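Local atomic coordinates of alpha-glucosidase YIHQ (Escherichia coli, PDB entry 5AEG), a protein that hydrolyses sulfoquinovosyl diacylglycerides and simple sulfoquinovosides, releasing sulfoquinovose for breakdown by sulfoglycolysis. Residues D49-N54 with C169-G174; D255-G260 with M534-G539; A470-V475 with G507-F512; G482-V487 with P617-G622; M514-E519 with N545-G550. One frame throughout, in Å; residues are numbered along the deposited sequence.

Contact 1 comes first along the chain and joins two loops, the later within the N-terminal galactose mutarotase-like region. Contact 2 pairs strands 257-260 and 534-536 of the parallel barrel. Contact 3, whose segments lie between those strands in the chain, ties the loop bearing Asp472, calcium ligand and inferred proton donor, to a second barrel loop. Contact 5 lies about 12 Å from contact 3 and 14 Å from contact 2, centre to centre, and hydrogen bonds to both through Arg516. Contact 4 sets the C-terminal domain against the barrel. Contact 1 touches contact 3 through Lys170 and Phe512, so contacts 1, 2, 3 and 5 gather near the active site, while contact 4 lies away from it.

Contact 1: D49-N54 with C169-G174; sequences DMFRGN and CKENAG
Asn172 lays its CB over one face of the Phe51 ring, a CH-pi contact with the carbon 3.8 Å from the ring centroid and displaced toward the rim. Its CG stands anti to the backbone N (chi1 -163°), beside the carbonyl carbon; from there the amide meets Asn54. ND2 gives the backbone O of Asn54 a nearly straight hydrogen bond of 3.0 Å, with the acceptor close to the plane of the amide. Asparagine thus serves both ring and carbonyl. Glu171 meets the same ring at its edge: OE1 lies in the ring plane, 3.5 Å from CD1 of Phe51, and the carboxylate is turned 86° from the ring. Its other oxygen faces Arg52 in a long salt bridge whose geometry is doubtful. Segment 49-54 is the turn between the antiparallel strands 39-49 and 56-74, whereas 169-174 is the loop leaving helix 162-169 in the mutarotase-like region. A water donates to OD1 of Asn54 (2.6 Å) and to the O of Ala173 (2.7 Å), bridging the loops. Behind this first shell, Gly53 N bonds to Met50 O (2.9 Å) to close the turn, at backbone angles that call for glycine. Ser56 packs on both Phe51 and Asn172, and backbone bonds tie Gly53 to Glu152 and Ala173 to Val155. The Asn54 side chain lies about 7 Å from that of Asp472, the inferred proton donor.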
# COMPACT_ATOMS: atom_id res chain seq x y z
N ASP A 49 -15.76 -5.51 16.44
CA ASP A 49 -16.39 -6.68 15.81
C ASP A 49 -15.59 -6.95 14.55
O ASP A 49 -15.57 -6.07 13.66
CB ASP A 49 -17.85 -6.38 15.49
CG ASP A 49 -18.68 -6.16 16.73
OD1 ASP A 49 -18.69 -7.04 17.61
OD2 ASP A 49 -19.21 -5.06 16.87
N MET A 50 -14.88 -8.09 14.53
CA MET A 50 -13.91 -8.38 13.50
C MET A 50 -14.49 -8.56 12.09
O MET A 50 -13.85 -8.16 11.05
CB MET A 50 -13.15 -9.61 13.86
CG MET A 50 -12.40 -9.39 15.17
SD MET A 50 -11.08 -10.56 15.50
CE MET A 50 -12.05 -12.06 15.92
N PHE A 51 -15.68 -9.18 12.02
CA PHE A 51 -16.29 -9.55 10.73
C PHE A 51 -15.30 -10.16 9.72
O PHE A 51 -15.17 -9.69 8.53
CB PHE A 51 -16.97 -8.30 10.14
CG PHE A 51 -18.18 -7.84 10.87
CD1 PHE A 51 -19.33 -8.66 10.87
CD2 PHE A 51 -18.23 -6.61 11.54
CE1 PHE A 51 -20.46 -8.25 11.53
CE2 PHE A 51 -19.39 -6.19 12.20
CZ PHE A 51 -20.50 -7.01 12.20
N ARG A 52 -14.50 -11.14 10.15
CA ARG A 52 -13.57 -11.82 9.21
C ARG A 52 -12.58 -10.87 8.51
O ARG A 52 -12.06 -11.16 7.42
CB ARG A 52 -14.31 -12.63 8.21
CG ARG A 52 -15.49 -13.34 8.90
CD ARG A 52 -16.35 -14.17 7.98
NE ARG A 52 -15.71 -15.43 7.63
CZ ARG A 52 -16.04 -16.22 6.61
NH1 ARG A 52 -17.03 -15.91 5.77
NH2 ARG A 52 -15.35 -17.32 6.44
N GLY A 53 -12.28 -9.77 9.18
CA GLY A 53 -11.30 -8.80 8.62
C GLY A 53 -11.90 -7.54 8.19
O GLY A 53 -11.15 -6.59 7.95
N ASN A 54 -13.23 -7.50 8.09
CA ASN A 54 -13.98 -6.28 7.81
C ASN A 54 -14.35 -5.48 9.09
O ASN A 54 -15.56 -5.22 9.42
CB ASN A 54 -15.19 -6.56 6.99
CG ASN A 54 -14.86 -7.15 5.64
OD1 ASN A 54 -14.26 -6.52 4.82
ND2 ASN A 54 -15.27 -8.34 5.42
N CYS A 169 -24.51 -5.91 3.58
CA CYS A 169 -25.53 -6.82 4.04
C CYS A 169 -24.94 -8.14 4.49
O CYS A 169 -25.49 -8.77 5.32
CB CYS A 169 -26.61 -7.01 2.99
SG CYS A 169 -27.60 -5.51 2.81
N LYS A 170 -23.76 -8.50 3.99
CA LYS A 170 -23.07 -9.76 4.25
C LYS A 170 -21.73 -9.37 4.95
O LYS A 170 -20.79 -9.01 4.34
CB LYS A 170 -22.87 -10.31 2.83
CG LYS A 170 -22.29 -11.68 2.66
CD LYS A 170 -21.94 -11.92 1.17
CE LYS A 170 -20.59 -11.32 0.77
NZ LYS A 170 -19.87 -12.05 -0.33
N GLU A 171 -21.64 -9.42 6.24
CA GLU A 171 -20.32 -9.33 6.92
C GLU A 171 -19.59 -8.01 6.82
O GLU A 171 -18.39 -7.98 6.89
CB GLU A 171 -19.39 -10.47 6.50
CG GLU A 171 -19.94 -11.83 6.90
CD GLU A 171 -19.34 -12.43 8.19
OE1 GLU A 171 -19.08 -11.71 9.20
OE2 GLU A 171 -19.15 -13.66 8.17
N ASN A 172 -20.35 -6.93 6.73
CA ASN A 172 -19.85 -5.58 6.91
C ASN A 172 -18.73 -5.35 5.90
O ASN A 172 -17.73 -4.66 6.20
CB ASN A 172 -19.28 -5.41 8.34
CG ASN A 172 -19.14 -3.99 8.71
OD1 ASN A 172 -20.05 -3.22 8.46
ND2 ASN A 172 -18.04 -3.59 9.33
N ALA A 173 -18.88 -5.91 4.70
CA ALA A 173 -17.76 -5.94 3.72
C ALA A 173 -17.67 -4.77 2.75
O ALA A 173 -16.67 -4.72 1.94
CB ALA A 173 -17.77 -7.26 2.97
N GLY A 174 -18.61 -3.85 2.80
CA GLY A 174 -18.66 -2.72 1.84
C GLY A 174 -17.49 -1.76 2.12
O GLY A 174 -16.93 -1.17 1.18
O HOH W 1 -14.45 -6.26 2.22

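Contact 2: D255-G260 with M534-G539; sequences DGVTLG and MRTHEG
Thr536 OG1 is gripped from two sources: Gly260 N donates to it over 2.8 Å, nearly straight at 168°, and a water that also donates to Gly260 O sits 2.7 Å from the same OG1. The hydroxyl lies between the backbone N and carbonyl carbon (chi1 79°), and it takes up a strand N-H where a mainchain carbonyl might be expected. A valine in place of Thr536 would probably leave the N-H of Gly260 without its acceptor and the water with one partner fewer. Ahead of this, two backbone bonds hold the parallel pair: Thr258 N to Met534 O at 2.9 Å, and Thr536 N to Thr258 O at 3.1 Å. Gly260 suits its place because a CB there would clash with Thr536 O. On one face of the sheet Val257 CG2 packs on Met534 CB at 4.0 Å; on the other, Thr258 CG2 touches Arg535 CG. The guanidinium of Arg535 runs on to a salt bridge with Asp504, while Thr258 OG1 bonds to Asn283. This is the seam where the first and last strands close the TIM barrel, just before substrate-binding His537. Strands 282-286 and 501-505 flank the pair, and helix 552-567 packs Thr562 against Val257 and Met534.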
# COMPACT_ATOMS: atom_id res chain seq x y z
N ASP A 255 10.72 -6.68 -18.79
CA ASP A 255 10.76 -7.39 -20.05
C ASP A 255 9.40 -7.86 -20.58
O ASP A 255 9.31 -8.48 -21.69
CB ASP A 255 11.74 -8.53 -20.00
CG ASP A 255 13.13 -8.07 -19.79
OD1 ASP A 255 13.49 -6.92 -20.05
OD2 ASP A 255 13.90 -8.89 -19.33
N GLY A 256 8.33 -7.56 -19.86
CA GLY A 256 7.00 -7.82 -20.39
C GLY A 256 5.96 -8.01 -19.31
O GLY A 256 6.19 -7.62 -18.17
N VAL A 257 4.82 -8.62 -19.70
CA VAL A 257 3.70 -8.86 -18.75
C VAL A 257 3.89 -10.18 -18.10
O VAL A 257 4.31 -11.15 -18.77
CB VAL A 257 2.33 -8.77 -19.41
CG1 VAL A 257 2.07 -9.80 -20.51
CG2 VAL A 257 1.21 -8.84 -18.37
N THR A 258 3.55 -10.23 -16.81
CA THR A 258 3.46 -11.50 -16.06
C THR A 258 2.00 -11.98 -16.18
O THR A 258 1.04 -11.30 -15.74
CB THR A 258 3.91 -11.31 -14.61
OG1 THR A 258 5.31 -11.01 -14.56
CG2 THR A 258 3.57 -12.57 -13.73
N LEU A 259 1.79 -13.18 -16.74
CA LEU A 259 0.44 -13.66 -17.00
C LEU A 259 -0.08 -14.39 -15.80
O LEU A 259 0.57 -15.33 -15.32
CB LEU A 259 0.41 -14.59 -18.19
CG LEU A 259 0.86 -14.03 -19.50
CD1 LEU A 259 1.08 -15.15 -20.51
CD2 LEU A 259 -0.12 -13.05 -20.07
N GLY A 260 -1.25 -13.97 -15.28
CA GLY A 260 -1.94 -14.63 -14.11
C GLY A 260 -2.74 -15.74 -14.71
O GLY A 260 -3.65 -15.53 -15.52
N MET A 534 3.74 -4.90 -15.02
CA MET A 534 2.56 -5.37 -15.69
C MET A 534 2.26 -6.82 -15.28
O MET A 534 3.10 -7.71 -15.51
CB MET A 534 2.73 -5.36 -17.21
CG MET A 534 2.87 -3.94 -17.78
SD MET A 534 2.73 -3.89 -19.56
CE MET A 534 0.97 -4.16 -19.95
N ARG A 535 1.08 -7.06 -14.68
CA ARG A 535 0.73 -8.41 -14.18
C ARG A 535 -0.78 -8.50 -14.18
O ARG A 535 -1.45 -7.57 -13.70
CB ARG A 535 1.28 -8.65 -12.76
CG ARG A 535 0.85 -10.03 -12.23
CD ARG A 535 1.19 -10.25 -10.79
NE ARG A 535 0.64 -9.16 -9.91
CZ ARG A 535 -0.64 -9.07 -9.56
NH1 ARG A 535 -1.58 -9.94 -10.00
NH2 ARG A 535 -1.07 -8.07 -8.79
N THR A 536 -1.31 -9.58 -14.80
CA THR A 536 -2.71 -9.82 -14.84
C THR A 536 -3.22 -10.70 -13.69
O THR A 536 -2.43 -11.25 -12.88
CB THR A 536 -3.11 -10.42 -16.20
OG1 THR A 536 -2.81 -11.79 -16.24
CG2 THR A 536 -2.44 -9.72 -17.38
N HIS A 537 -4.52 -10.72 -13.57
CA HIS A 537 -5.21 -11.56 -12.56
C HIS A 537 -6.47 -12.11 -13.19
O HIS A 537 -7.21 -11.38 -13.85
CB HIS A 537 -5.62 -10.73 -11.32
CG HIS A 537 -5.75 -11.55 -10.06
ND1 HIS A 537 -6.49 -12.71 -9.96
CD2 HIS A 537 -5.22 -11.36 -8.80
CE1 HIS A 537 -6.43 -13.20 -8.74
NE2 HIS A 537 -5.64 -12.41 -8.02
N GLU A 538 -6.75 -13.40 -12.99
CA GLU A 538 -8.05 -13.90 -13.47
C GLU A 538 -9.27 -13.37 -12.73
O GLU A 538 -10.37 -13.31 -13.28
CB GLU A 538 -8.07 -15.42 -13.47
CG GLU A 538 -7.03 -16.04 -14.42
CD GLU A 538 -7.10 -17.59 -14.46
OE1 GLU A 538 -7.71 -18.20 -13.54
OE2 GLU A 538 -6.49 -18.20 -15.42
N GLY A 539 -9.08 -12.86 -11.52
CA GLY A 539 -10.19 -12.48 -10.61
C GLY A 539 -10.70 -13.67 -9.81
O GLY A 539 -10.38 -14.84 -10.11
O HOH W 2 6.18 -6.45 -15.71
O HOH W 3 -5.01 -13.20 -15.73
O HOH W 4 -5.45 -16.93 -17.44

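Contact 3: A470-V475 with G507-F512; sequences AGDQNV and GYTTLF. With CA (calcium ion), chain D.
Gln473 O receives two backbone N-H groups from the facing segment, Thr509 N at 2.8 Å and Tyr508 N at 2.9 Å, and so forms the tight part of this contact. Both segments are loops after strands of the TIM barrel, 468-469 and 501-505, at the C-terminal ends of the barrel strands, where TIM barrels carry their active sites. Val475 N adds a bond of 3.2 Å to Thr509 O, completing a single bridge between Asn474 and Thr509. The close approach needs Gly507, since a CB there would clash with Asn474 O. Val475 fills the same side with its methyls, CG2 lying 3.4 Å from Thr509 O and CG1 against the backbone of Tyr508. Toward the calcium, direct bonding gives way to water. One water binds the metal, donates to OD1 of Asn474 (2.7 Å) and is hydrogen-bonded to OG1 of Thr509, and so joins the two loops through solvent. Asp472, the inferred proton donor, holds the calcium with both its backbone O and its OD2, each at 2.4 Å; Gln153, Gly154 and Asp481 help complete the site. Thr509 lies alongside Asp472, pointing the same way, with OG1 3.4 Å from the CB of Asp472.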
# COMPACT_ATOMS: atom_id res chain seq x y z
N ALA A 470 -1.91 -2.97 -5.50
CA ALA A 470 -3.06 -2.27 -4.99
C ALA A 470 -4.21 -3.14 -4.43
O ALA A 470 -5.25 -2.63 -4.12
CB ALA A 470 -3.60 -1.34 -6.05
N GLY A 471 -3.98 -4.43 -4.29
CA GLY A 471 -4.98 -5.28 -3.68
C GLY A 471 -6.20 -5.44 -4.55
O GLY A 471 -6.07 -5.38 -5.75
N ASP A 472 -7.37 -5.54 -3.91
CA ASP A 472 -8.67 -5.91 -4.58
C ASP A 472 -9.38 -4.69 -5.02
O ASP A 472 -9.97 -4.01 -4.23
CB ASP A 472 -9.64 -6.71 -3.66
CG ASP A 472 -9.94 -5.97 -2.25
OD1 ASP A 472 -8.87 -5.96 -1.53
OD2 ASP A 472 -11.11 -5.40 -1.85
N GLN A 473 -9.33 -4.39 -6.35
CA GLN A 473 -10.29 -3.49 -6.93
C GLN A 473 -11.49 -4.32 -7.46
O GLN A 473 -11.34 -5.47 -7.83
CB GLN A 473 -9.71 -2.75 -8.20
CG GLN A 473 -8.86 -1.57 -7.77
CD GLN A 473 -7.54 -2.00 -7.22
OE1 GLN A 473 -6.75 -2.61 -7.93
NE2 GLN A 473 -7.30 -1.73 -5.93
N ASN A 474 -12.64 -3.72 -7.46
CA ASN A 474 -13.75 -4.26 -8.20
C ASN A 474 -13.40 -4.32 -9.69
O ASN A 474 -12.67 -3.45 -10.19
CB ASN A 474 -14.98 -3.39 -8.05
CG ASN A 474 -15.63 -3.47 -6.61
OD1 ASN A 474 -15.28 -4.31 -5.79
ND2 ASN A 474 -16.54 -2.56 -6.34
N VAL A 475 -14.07 -5.21 -10.41
CA VAL A 475 -14.03 -5.20 -11.89
C VAL A 475 -15.04 -4.20 -12.42
O VAL A 475 -15.92 -4.53 -13.21
CB VAL A 475 -14.20 -6.64 -12.46
CG1 VAL A 475 -13.00 -7.49 -12.06
CG2 VAL A 475 -15.52 -7.32 -12.10
N GLY A 507 -8.46 -5.55 -12.65
CA GLY A 507 -9.08 -5.60 -11.27
C GLY A 507 -9.33 -7.05 -10.87
O GLY A 507 -8.88 -8.00 -11.57
N TYR A 508 -10.01 -7.22 -9.75
CA TYR A 508 -10.07 -8.52 -9.09
C TYR A 508 -11.52 -8.96 -8.70
O TYR A 508 -11.99 -10.07 -9.05
CB TYR A 508 -9.19 -8.51 -7.87
CG TYR A 508 -9.34 -9.77 -7.02
CD1 TYR A 508 -8.70 -10.96 -7.39
CD2 TYR A 508 -10.11 -9.76 -5.87
CE1 TYR A 508 -8.82 -12.12 -6.62
CE2 TYR A 508 -10.24 -10.91 -5.10
CZ TYR A 508 -9.60 -12.07 -5.49
OH TYR A 508 -9.71 -13.22 -4.76
N THR A 509 -12.18 -8.15 -7.91
CA THR A 509 -13.37 -8.54 -7.15
C THR A 509 -14.57 -8.68 -8.07
O THR A 509 -15.03 -7.72 -8.71
CB THR A 509 -13.72 -7.57 -6.02
OG1 THR A 509 -12.61 -7.40 -5.12
CG2 THR A 509 -14.94 -8.07 -5.26
N THR A 510 -15.06 -9.91 -8.15
CA THR A 510 -16.03 -10.32 -9.11
C THR A 510 -17.22 -10.92 -8.27
O THR A 510 -17.25 -12.10 -8.00
CB THR A 510 -15.41 -11.37 -10.01
OG1 THR A 510 -14.12 -10.97 -10.50
CG2 THR A 510 -16.31 -11.67 -11.16
N LEU A 511 -18.13 -10.10 -7.86
CA LEU A 511 -19.21 -10.44 -6.94
C LEU A 511 -20.40 -9.62 -7.32
O LEU A 511 -20.26 -8.65 -8.04
CB LEU A 511 -18.83 -10.04 -5.53
CG LEU A 511 -17.70 -10.79 -4.88
CD1 LEU A 511 -17.41 -10.15 -3.50
CD2 LEU A 511 -17.89 -12.31 -4.76
N PHE A 512 -21.59 -10.06 -6.88
CA PHE A 512 -22.82 -9.27 -7.05
C PHE A 512 -23.06 -8.92 -8.49
O PHE A 512 -23.40 -7.76 -8.80
CB PHE A 512 -22.79 -7.99 -6.16
CG PHE A 512 -22.47 -8.27 -4.74
CD1 PHE A 512 -23.27 -9.13 -3.99
CD2 PHE A 512 -21.36 -7.70 -4.14
CE1 PHE A 512 -22.96 -9.44 -2.67
CE2 PHE A 512 -21.04 -8.02 -2.83
CZ PHE A 512 -21.85 -8.85 -2.08
CA CA D . -11.86 -3.38 -2.90
O HOH W 5 -13.10 -4.89 -4.27

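Contact 4: G482-V487 with P617-G622; sequences GLASVV and PVHEEG
His619 turns one face of its imidazole to the methyl of Ala484, whose CB sits 3.8 Å from the ring centroid in a CH-pi contact. The methyl is displaced toward the rim, closest to CG of His619 at 3.5 Å. His619 CG occupies the crowded position between its own backbone N and carbonyl carbon (chi1 63°), which puts CG within reach of the Ala484 methyl. The small methyl of alanine suits this close approach to the ring. Beside them a water accepts from Ala484 N and donates to His619 O, 2.9 Å from each, and carries the one polar link between the segments. His619 ND1 is buried with no partner in the model. The contact joins two domains of the family 31 fold: residues 482-487 run into the first turn of helix 486-495 of the TIM barrel, and 617-622 follow strand 613-615 of the all-beta C-terminal domain. Leu483 is the other large contributor. Its CD2 reaches CB of His619 at 3.9 Å and also touches Val618 O and CB of Pro617, as suits a branched apolar tip. One turn on, Val487 CG2 meets CG of Pro617 at 4.2 Å. The helical turn itself is steadied by Ser485, whose OG and N both donate to Gly482 O. Trp626 stacks edge-to-face with His619, and Phe527 of helix 518-528 touches Pro617.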
# COMPACT_ATOMS: atom_id res chain seq x y z
N GLY A 482 -12.67 1.15 -8.20
CA GLY A 482 -12.42 0.66 -9.57
C GLY A 482 -11.05 1.08 -10.02
O GLY A 482 -10.14 1.39 -9.21
N LEU A 483 -10.83 1.04 -11.32
CA LEU A 483 -9.55 1.45 -11.90
C LEU A 483 -8.99 2.78 -11.31
O LEU A 483 -7.81 2.84 -10.98
CB LEU A 483 -9.64 1.51 -13.45
CG LEU A 483 -8.38 1.69 -14.29
CD1 LEU A 483 -8.75 1.27 -15.73
CD2 LEU A 483 -7.93 3.15 -14.35
N ALA A 484 -9.85 3.78 -11.21
CA ALA A 484 -9.46 5.14 -10.76
C ALA A 484 -8.77 5.13 -9.40
O ALA A 484 -7.85 5.90 -9.16
CB ALA A 484 -10.62 5.98 -10.69
N SER A 485 -9.26 4.29 -8.49
CA SER A 485 -8.85 4.28 -7.10
C SER A 485 -7.36 3.88 -6.95
O SER A 485 -6.72 4.13 -5.89
CB SER A 485 -9.84 3.37 -6.29
OG SER A 485 -9.56 2.00 -6.58
N VAL A 486 -6.80 3.22 -7.98
CA VAL A 486 -5.41 2.84 -7.95
C VAL A 486 -4.45 4.08 -7.93
O VAL A 486 -3.34 4.02 -7.36
CB VAL A 486 -5.05 1.89 -9.13
CG1 VAL A 486 -3.59 1.53 -9.11
CG2 VAL A 486 -5.97 0.62 -9.12
N VAL A 487 -4.87 5.16 -8.58
CA VAL A 487 -4.01 6.34 -8.64
C VAL A 487 -3.77 7.06 -7.29
O VAL A 487 -2.64 7.21 -6.90
CB VAL A 487 -4.42 7.32 -9.74
CG1 VAL A 487 -3.37 8.40 -9.90
CG2 VAL A 487 -4.56 6.59 -11.09
N PRO A 617 -4.87 8.27 -16.73
CA PRO A 617 -5.61 7.10 -17.21
C PRO A 617 -7.11 7.29 -17.37
O PRO A 617 -7.77 7.87 -16.51
CB PRO A 617 -5.29 6.00 -16.17
CG PRO A 617 -4.26 6.53 -15.30
CD PRO A 617 -4.22 8.05 -15.44
N VAL A 618 -7.67 6.78 -18.47
CA VAL A 618 -9.07 6.82 -18.63
C VAL A 618 -9.68 5.87 -17.59
O VAL A 618 -9.39 4.70 -17.60
CB VAL A 618 -9.47 6.41 -20.11
CG1 VAL A 618 -10.97 6.27 -20.30
CG2 VAL A 618 -8.89 7.47 -21.06
N HIS A 619 -10.55 6.36 -16.72
CA HIS A 619 -11.15 5.53 -15.63
C HIS A 619 -12.67 5.46 -15.69
O HIS A 619 -13.32 4.97 -14.77
CB HIS A 619 -10.61 5.95 -14.27
CG HIS A 619 -10.96 7.36 -13.88
ND1 HIS A 619 -12.24 7.81 -13.60
CD2 HIS A 619 -10.15 8.42 -13.71
CE1 HIS A 619 -12.19 9.08 -13.27
NE2 HIS A 619 -10.93 9.47 -13.34
N GLU A 620 -13.24 5.87 -16.83
CA GLU A 620 -14.70 5.79 -17.08
C GLU A 620 -14.99 4.93 -18.30
O GLU A 620 -14.22 4.97 -19.26
CB GLU A 620 -15.30 7.19 -17.29
CG GLU A 620 -15.30 8.10 -16.08
CD GLU A 620 -15.61 9.53 -16.40
OE1 GLU A 620 -16.01 9.88 -17.54
OE2 GLU A 620 -15.46 10.33 -15.50
N GLU A 621 -16.15 4.26 -18.28
CA GLU A 621 -16.68 3.42 -19.33
C GLU A 621 -17.13 4.29 -20.52
O GLU A 621 -17.65 5.37 -20.31
CB GLU A 621 -17.93 2.67 -18.76
CG GLU A 621 -18.27 1.39 -19.50
CD GLU A 621 -19.50 0.66 -18.99
OE1 GLU A 621 -19.99 0.90 -17.88
OE2 GLU A 621 -20.00 -0.19 -19.74
N GLY A 622 -16.93 3.82 -21.75
CA GLY A 622 -17.56 4.41 -22.93
C GLY A 622 -16.96 5.73 -23.34
O GLY A 622 -17.55 6.47 -24.07
O HOH W 6 -12.58 3.69 -12.28

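Contact 5: M514-E519 with N545-G550; sequences MKRSKE and NWQFDG
Arg516 and Asn545 bring their backbones to 4.5 Å between CA atoms, and Trp546 N bonds to Arg516 O at 3.0 Å. Asn545 strengthens this pairing with its side chain, as OD1 accepts from Arg516 N at 2.9 Å. In Arg516, CG stands anti to the backbone N (chi1 -168°), and beyond it the chain bends at chi3; CB of Asn545 lies over one face of the guanidinium. NH1 is shared by two oxygens, both near the guanidinium plane: Trp546 O at 2.8 Å and Gln547 OE1 at 3.0 Å. The second bond is more bent, and NH1 stands above the Gln547 amide, while NE2 of Gln547 bonds to Pro542 O. These are loops of the TIM barrel: 514-519 enters helix 518-528, with Ser517 as N-cap bonding to Leu520 N, and 545-550 ends in a type I turn. Arg516 also donates through NE to Gly506 O and through NH2 to Gly507 O and His537 O. An alanine at Arg516 would probably leave five oxygens, including the carbonyls of Trp546 and His537, without this donor, and the loops around His537 less firmly joined. Farther along, Lys518 runs alongside Trp546, its CB 3.7 Å over the centroid of the five-membered ring in a CH-pi contact. The aliphatic chain suits the indole, while NZ goes on to Glu553 and Asp551. Gly550 CA packs on the opposite face.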
# COMPACT_ATOMS: atom_id res chain seq x y z
N MET A 514 -20.98 -8.06 -10.71
CA MET A 514 -19.92 -7.34 -11.39
C MET A 514 -19.17 -8.38 -12.21
O MET A 514 -18.86 -9.45 -11.71
CB MET A 514 -18.96 -6.70 -10.37
CG MET A 514 -19.54 -5.56 -9.65
SD MET A 514 -18.39 -4.76 -8.47
CE MET A 514 -17.85 -6.09 -7.43
N LYS A 515 -18.87 -8.09 -13.47
CA LYS A 515 -18.04 -8.96 -14.31
C LYS A 515 -17.16 -8.06 -15.17
O LYS A 515 -17.60 -7.03 -15.67
CB LYS A 515 -18.97 -9.74 -15.22
CG LYS A 515 -20.06 -10.59 -14.53
CD LYS A 515 -20.85 -11.30 -15.65
CE LYS A 515 -21.63 -12.51 -15.17
NZ LYS A 515 -22.17 -12.29 -13.82
N ARG A 516 -15.95 -8.47 -15.40
CA ARG A 516 -14.95 -7.66 -16.11
C ARG A 516 -15.21 -7.68 -17.61
O ARG A 516 -15.18 -8.74 -18.20
CB ARG A 516 -13.58 -8.21 -15.93
CG ARG A 516 -12.49 -7.25 -16.40
CD ARG A 516 -11.17 -7.96 -16.52
NE ARG A 516 -10.56 -8.37 -15.22
CZ ARG A 516 -10.06 -9.53 -14.95
NH1 ARG A 516 -9.98 -10.49 -15.90
NH2 ARG A 516 -9.50 -9.74 -13.78
N SER A 517 -15.48 -6.52 -18.17
CA SER A 517 -15.64 -6.40 -19.65
C SER A 517 -14.25 -6.41 -20.34
O SER A 517 -13.15 -6.15 -19.74
CB SER A 517 -16.41 -5.12 -19.97
OG SER A 517 -15.64 -3.98 -19.64
N LYS A 518 -14.32 -6.72 -21.63
CA LYS A 518 -13.17 -6.49 -22.48
C LYS A 518 -12.69 -5.05 -22.42
O LYS A 518 -11.48 -4.82 -22.33
CB LYS A 518 -13.54 -6.81 -23.92
CG LYS A 518 -12.43 -6.63 -24.95
CD LYS A 518 -12.92 -7.28 -26.26
CE LYS A 518 -12.15 -6.75 -27.46
NZ LYS A 518 -12.72 -7.41 -28.74
N GLU A 519 -13.60 -4.10 -22.49
CA GLU A 519 -13.25 -2.70 -22.47
C GLU A 519 -12.47 -2.37 -21.17
O GLU A 519 -11.45 -1.68 -21.24
CB GLU A 519 -14.46 -1.81 -22.59
CG GLU A 519 -14.16 -0.33 -22.66
CD GLU A 519 -15.35 0.54 -22.50
OE1 GLU A 519 -16.44 0.02 -22.48
OE2 GLU A 519 -15.21 1.79 -22.45
N ASN A 545 -15.20 -13.32 -16.11
CA ASN A 545 -14.44 -12.14 -16.53
C ASN A 545 -13.80 -12.37 -17.89
O ASN A 545 -13.28 -13.46 -18.17
CB ASN A 545 -13.28 -11.97 -15.48
CG ASN A 545 -13.79 -11.45 -14.11
OD1 ASN A 545 -14.80 -10.78 -14.01
ND2 ASN A 545 -13.05 -11.76 -13.09
N TRP A 546 -13.67 -11.30 -18.63
CA TRP A 546 -12.85 -11.28 -19.88
C TRP A 546 -11.39 -11.36 -19.50
O TRP A 546 -10.95 -10.67 -18.55
CB TRP A 546 -13.15 -10.02 -20.67
CG TRP A 546 -12.69 -10.09 -22.06
CD1 TRP A 546 -11.49 -9.72 -22.59
CD2 TRP A 546 -13.43 -10.71 -23.11
NE1 TRP A 546 -11.46 -10.00 -23.96
CE2 TRP A 546 -12.65 -10.62 -24.29
CE3 TRP A 546 -14.69 -11.29 -23.15
CZ2 TRP A 546 -13.10 -11.12 -25.53
CZ3 TRP A 546 -15.16 -11.79 -24.42
CH2 TRP A 546 -14.35 -11.72 -25.56
N GLN A 547 -10.67 -12.27 -20.15
CA GLN A 547 -9.27 -12.48 -19.88
C GLN A 547 -8.35 -12.07 -20.99
O GLN A 547 -8.80 -11.76 -22.10
CB GLN A 547 -9.04 -13.96 -19.56
CG GLN A 547 -9.96 -14.52 -18.47
CD GLN A 547 -9.79 -13.88 -17.06
OE1 GLN A 547 -8.83 -13.13 -16.76
NE2 GLN A 547 -10.70 -14.27 -16.15
N PHE A 548 -7.05 -12.08 -20.68
CA PHE A 548 -6.00 -11.58 -21.63
C PHE A 548 -6.01 -12.28 -23.02
O PHE A 548 -5.48 -11.74 -23.98
CB PHE A 548 -4.63 -11.61 -21.01
CG PHE A 548 -4.13 -12.96 -20.60
CD1 PHE A 548 -3.77 -13.91 -21.55
CD2 PHE A 548 -3.92 -13.26 -19.23
CE1 PHE A 548 -3.26 -15.15 -21.18
CE2 PHE A 548 -3.43 -14.49 -18.85
CZ PHE A 548 -3.06 -15.43 -19.80
N ASP A 549 -6.60 -13.49 -23.07
CA ASP A 549 -6.64 -14.29 -24.30
C ASP A 549 -8.05 -14.46 -24.81
O ASP A 549 -8.34 -15.42 -25.52
CB ASP A 549 -5.93 -15.63 -24.08
CG ASP A 549 -6.53 -16.46 -22.92
OD1 ASP A 549 -7.39 -15.91 -22.15
OD2 ASP A 549 -6.13 -17.64 -22.82
N GLY A 550 -8.95 -13.53 -24.46
CA GLY A 550 -10.39 -13.72 -24.76
C GLY A 550 -10.68 -13.73 -26.26
O GLY A 550 -11.63 -14.35 -26.70